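Local coordinates for SusD superfamily protein (Parabacteroides distasonis, PDB 3OTN) that probably binds carbohydrate or another nutrient at the outer membrane, as a member of the SusD family, at residues 119-122 against 123-126; 88-91 against 92-96. All blocks are in the same frame, centred on the assembly; numbering follows the deposited sequence.

How the interactions relate
Following the chain from its N terminus, interaction 2 (88-91 against 92-96) comes first, on helix 79-100, and interaction 1 (119-122 against 123-126) follows on helix 108-133. Each closes only successive helical turns, so the two stand in series and neither nests within nor crosses the other. Their centres lie about 10 Å apart because the chain folds back between these consecutive helices and sets them side by side. Direct contact supports this: Tyr126 OH lies 3.5 Å from Ile90 CG2, and Tyr125 CE2 packs 3.6 Å from Gly89 CA. One ethanediol molecule touches both interactions, and the pairing belongs to the helical, TPR-related part of the SusD fold.

Interaction 1: residues 119-122 against 123-126; sequences KFMR and ALYY. With ACT (acetate ion), chain F; EDO (1,2-ethanediol), chain R.
Four successive i to i+4 backbone bonds join Lys119-Arg122 to Ala123-Tyr126 as uninterrupted alpha helix, from Ala123 N to Lys119 O (3.1 Å) through Tyr126 N to Arg122 O. Along one flank, CG of the selenomethionine at Met121 lies 3.6 Å from Tyr125 CE2; beyond CG the chain bends at chi2 and chi3, and its SE lies 4.2 Å from Leu124 CD2. That same methyl meets Phe120 CE2 at 4.1 Å, the two side chains running alongside each other. Further out, Phe120 packs edge-to-face with Tyr251 and against helix 187-202. On the flank of Arg122 and Tyr126, Arg122 CG comes in at the edge of the tyrosine ring, 3.9 Å from CD2. With CG anti to the backbone N (chi1 179°), the Arg122 chain runs beside that ring before bending at chi3; its guanidinium is turned 56° from the ring plane. NE forms a salt bridge with Asp167, while NH1 donates an almost straight bond to O2 of an ethanediol (2.9 Å, 171°), which lies in plane at the guanidinium edge. Lys119 extends to a salt bridge with Glu170 and a weak bond to acetate, like the ethanediol a probable crystallisation additive. The phenols are held too, Tyr125 OH by Ala26 O and Tyr126 OH by Ile139 O. An apolar flank thus faces neighbouring helices and loops, while the cationic ends are probably stabilised by the carboxylates of helix 156-172.

Interaction 2: residues 88-91 against 92-96; sequences AGIA and NCNLA. With EDO (1,2-ethanediol), chain R.
Ile90 and Asn94, one helical turn apart, lie side by side and point the same way, Ile90 CG2 resting 3.6 Å from Asn94 ND2. Asn94 N donates to Ile90 O over 2.8 Å. This is the tightly packed part: Ile90 is buried against Tyr125, Tyr126 and Leu129 of helix 108-133, and Cys93 against Val118 of that helix. The first torsion of Cys93 (chi1 -62°) sets SG beside its own backbone N and brings it 3.2 Å from Gly89 O. Asn94 is buried as well, and its amide is held from both ends: OD1 accepts a hydrogen bond from Arg122 NH1, and ND2 gives a weak one to Ile139 O. Its backbone O accepts a bond from ethanediol O1 at 3.1 Å, and the same ethanediol also takes a bond from Arg122 NH1. The two consecutive helices 79-100 and 108-133 run antiparallel here, the segments 88-96 and 119-126 pointing in opposite directions, in a region of the SusD fold whose sequence family belongs to the TPR clan. Toward solvent the packing is looser, as at Leu95, whose CB approaches Ala91 O at 3.5 Å and which touches a neighbouring molecule in the crystal. Asn92 is intermediate, partly covered by Lys29 and by Ser25 of helix 15-25. Its CB lies 3.4 Å from Gly89 O; a water donates to Ala88 O at 3.0 Å and makes a weak, long bond to Asn92 OD1.

Interaction 1: residues 119-122 against 123-126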
loop_
_atom_site.group_PDB
_atom_site.type_symbol
_atom_site.label_atom_id
_atom_site.label_comp_id
_atom_site.label_asym_id
_atom_site.label_seq_id
_atom_site.Cartn_x
_atom_site.Cartn_y
_atom_site.Cartn_z
ATOM N N LYS A 119 -15.819 11.095 -1.441
ATOM C CA LYS A 119 -15.889 10.263 -2.642
ATOM C C LYS A 119 -14.533 9.633 -2.932
ATOM O O LYS A 119 -14.475 8.468 -3.334
ATOM C CB LYS A 119 -16.387 11.035 -3.852
ATOM C CG LYS A 119 -17.865 11.348 -3.806
ATOM C CD LYS A 119 -18.202 12.319 -4.929
ATOM C CE LYS A 119 -19.653 12.804 -4.852
ATOM N NZ LYS A 119 -19.969 13.643 -6.052
ATOM N N PHE A 120 -13.447 10.397 -2.746
ATOM C CA PHE A 120 -12.098 9.832 -2.846
ATOM C C PHE A 120 -11.984 8.610 -1.937
ATOM O O PHE A 120 -11.501 7.565 -2.377
ATOM C CB PHE A 120 -11.005 10.858 -2.501
ATOM C CG PHE A 120 -9.649 10.243 -2.215
ATOM C CD1 PHE A 120 -8.714 10.045 -3.244
ATOM C CD2 PHE A 120 -9.307 9.875 -0.929
ATOM C CE1 PHE A 120 -7.463 9.480 -2.981
ATOM C CE2 PHE A 120 -8.070 9.276 -0.660
ATOM C CZ PHE A 120 -7.135 9.105 -1.693
HETATM N N MSE A 121 -12.462 8.733 -0.688
HETATM C CA MSE A 121 -12.263 7.673 0.290
HETATM C C MSE A 121 -13.045 6.405 -0.062
HETATM O O MSE A 121 -12.570 5.284 0.156
HETATM C CB MSE A 121 -12.644 8.140 1.718
HETATM C CG MSE A 121 -11.717 7.576 2.780
HETATM SE SE MSE A 121 -9.959 8.315 2.720
HETATM C CE MSE A 121 -10.492 9.977 3.514
ATOM N N ARG A 122 -14.263 6.594 -0.551
ATOM C CA ARG A 122 -15.090 5.481 -0.921
ATOM C C ARG A 122 -14.411 4.722 -2.053
ATOM O O ARG A 122 -14.337 3.502 -2.018
ATOM C CB ARG A 122 -16.503 5.947 -1.288
ATOM C CG ARG A 122 -17.359 4.783 -1.695
ATOM C CD ARG A 122 -18.797 5.103 -1.756
ATOM N NE ARG A 122 -19.127 6.013 -2.833
ATOM C CZ ARG A 122 -20.313 6.579 -2.980
ATOM N NH1 ARG A 122 -21.307 6.318 -2.123
ATOM N NH2 ARG A 122 -20.510 7.424 -3.988
ATOM N N ALA A 123 -13.925 5.451 -3.058
ATOM C CA ALA A 123 -13.170 4.867 -4.139
ATOM C C ALA A 123 -11.956 4.104 -3.633
ATOM O O ALA A 123 -11.666 3.027 -4.146
ATOM C CB ALA A 123 -12.742 5.922 -5.182
ATOM N N LEU A 124 -11.249 4.672 -2.664
ATOM C CA LEU A 124 -10.054 4.066 -2.085
ATOM C C LEU A 124 -10.362 2.715 -1.404
ATOM O O LEU A 124 -9.700 1.696 -1.671
ATOM C CB LEU A 124 -9.371 5.040 -1.097
ATOM C CG LEU A 124 -8.038 4.587 -0.446
ATOM C CD1 LEU A 124 -6.932 4.434 -1.488
ATOM C CD2 LEU A 124 -7.644 5.479 0.703
ATOM N N TYR A 125 -11.389 2.704 -0.560
ATOM C CA TYR A 125 -11.765 1.481 0.163
ATOM C C TYR A 125 -12.148 0.371 -0.833
ATOM O O TYR A 125 -11.699 -0.774 -0.683
ATOM C CB TYR A 125 -12.928 1.726 1.117
ATOM C CG TYR A 125 -12.568 2.582 2.330
ATOM C CD1 TYR A 125 -11.497 2.238 3.159
ATOM C CD2 TYR A 125 -13.334 3.658 2.689
ATOM C CE1 TYR A 125 -11.183 2.981 4.261
ATOM C CE2 TYR A 125 -13.019 4.424 3.795
ATOM C CZ TYR A 125 -11.937 4.082 4.569
ATOM O OH TYR A 125 -11.628 4.825 5.671
ATOM N N TYR A 126 -12.956 0.725 -1.839
ATOM C CA TYR A 126 -13.392 -0.223 -2.843
ATOM C C TYR A 126 -12.252 -0.723 -3.721
ATOM O O TYR A 126 -12.235 -1.891 -4.085
ATOM C CB TYR A 126 -14.505 0.347 -3.733
ATOM C CG TYR A 126 -15.875 0.084 -3.185
ATOM C CD1 TYR A 126 -16.379 -1.229 -3.116
ATOM C CD2 TYR A 126 -16.666 1.118 -2.727
ATOM C CE1 TYR A 126 -17.652 -1.475 -2.620
ATOM C CE2 TYR A 126 -17.943 0.894 -2.246
ATOM C CZ TYR A 126 -18.430 -0.399 -2.154
ATOM O OH TYR A 126 -19.700 -0.607 -1.632
HETATM C C ACT F . -18.577 16.498 -5.484
HETATM O O ACT F . -18.140 15.844 -6.472
HETATM O OXT ACT F . -17.696 17.159 -4.893
HETATM C CH3 ACT F . -20.026 16.485 -5.038
HETATM C C1 EDO R . -24.593 8.012 -0.499
HETATM O O1 EDO R . -25.785 7.853 0.257
HETATM C C2 EDO R . -24.935 8.043 -1.981
HETATM O O2 EDO R . -23.833 7.553 -2.752
#

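Interaction 2: residues 88-91 against 92-96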
loop_
_atom_site.group_PDB
_atom_site.type_symbol
_atom_site.label_atom_id
_atom_site.label_comp_id
_atom_site.label_asym_id
_atom_site.label_seq_id
_atom_site.Cartn_x
_atom_site.Cartn_y
_atom_site.Cartn_z
ATOM N N ALA A 88 -16.800 -0.982 6.843
ATOM C CA ALA A 88 -17.162 0.057 7.850
ATOM C C ALA A 88 -16.845 1.447 7.308
ATOM O O ALA A 88 -17.628 2.361 7.453
ATOM C CB ALA A 88 -16.438 -0.188 9.207
ATOM N N GLY A 89 -15.676 1.600 6.683
ATOM C CA GLY A 89 -15.297 2.855 6.040
ATOM C C GLY A 89 -16.278 3.306 4.964
ATOM O O GLY A 89 -16.633 4.486 4.900
ATOM N N ILE A 90 -16.715 2.349 4.135
ATOM C CA ILE A 90 -17.691 2.590 3.065
ATOM C C ILE A 90 -19.024 3.021 3.666
ATOM O O ILE A 90 -19.635 3.992 3.170
ATOM C CB ILE A 90 -17.819 1.336 2.100
ATOM C CG1 ILE A 90 -16.575 1.244 1.210
ATOM C CG2 ILE A 90 -19.113 1.414 1.220
ATOM C CD1 ILE A 90 -16.252 -0.210 0.762
ATOM N N ALA A 91 -19.436 2.380 4.759
ATOM C CA ALA A 91 -20.692 2.777 5.475
ATOM C C ALA A 91 -20.569 4.195 6.001
ATOM O O ALA A 91 -21.525 4.978 5.897
ATOM C CB ALA A 91 -21.079 1.803 6.627
ATOM N N ASN A 92 -19.398 4.541 6.541
ATOM C CA ASN A 92 -19.142 5.926 6.968
ATOM C C ASN A 92 -19.261 6.889 5.808
ATOM O O ASN A 92 -19.882 7.931 5.947
ATOM C CB ASN A 92 -17.749 6.119 7.637
ATOM C CG ASN A 92 -17.656 5.500 9.025
ATOM O OD1 ASN A 92 -18.619 5.505 9.783
ATOM N ND2 ASN A 92 -16.484 4.987 9.366
ATOM N N CYS A 93 -18.679 6.533 4.666
ATOM C CA CYS A 93 -18.746 7.372 3.485
ATOM C C CYS A 93 -20.149 7.557 2.947
ATOM O O CYS A 93 -20.509 8.683 2.532
ATOM C CB CYS A 93 -17.865 6.844 2.351
ATOM S SG CYS A 93 -16.079 6.760 2.678
ATOM N N ASN A 94 -20.926 6.470 2.873
ATOM C CA ASN A 94 -22.286 6.549 2.337
ATOM C C ASN A 94 -23.151 7.462 3.175
ATOM O O ASN A 94 -23.901 8.275 2.647
ATOM C CB ASN A 94 -22.926 5.159 2.189
ATOM C CG ASN A 94 -22.232 4.302 1.115
ATOM O OD1 ASN A 94 -21.607 4.843 0.219
ATOM N ND2 ASN A 94 -22.320 2.964 1.231
ATOM N N LEU A 95 -23.020 7.359 4.490
ATOM C CA LEU A 95 -23.794 8.192 5.401
ATOM C C LEU A 95 -23.329 9.657 5.354
ATOM O O LEU A 95 -24.151 10.594 5.348
ATOM C CB LEU A 95 -23.685 7.608 6.825
ATOM C CG LEU A 95 -24.486 8.219 7.978
ATOM C CD1 LEU A 95 -25.940 8.460 7.572
ATOM C CD2 LEU A 95 -24.390 7.310 9.214
ATOM N N ALA A 96 -22.008 9.851 5.328
ATOM C CA ALA A 96 -21.399 11.170 5.168
ATOM C C ALA A 96 -21.900 11.886 3.897
ATOM O O ALA A 96 -22.292 13.066 3.952
ATOM C CB ALA A 96 -19.834 11.029 5.135
HETATM C C1 EDO R . -24.593 8.012 -0.499
HETATM O O1 EDO R . -25.785 7.853 0.257
HETATM C C2 EDO R . -24.935 8.043 -1.981
HETATM O O2 EDO R . -23.833 7.553 -2.752
HETATM O O HOH W 1 -19.274 2.123 9.982
#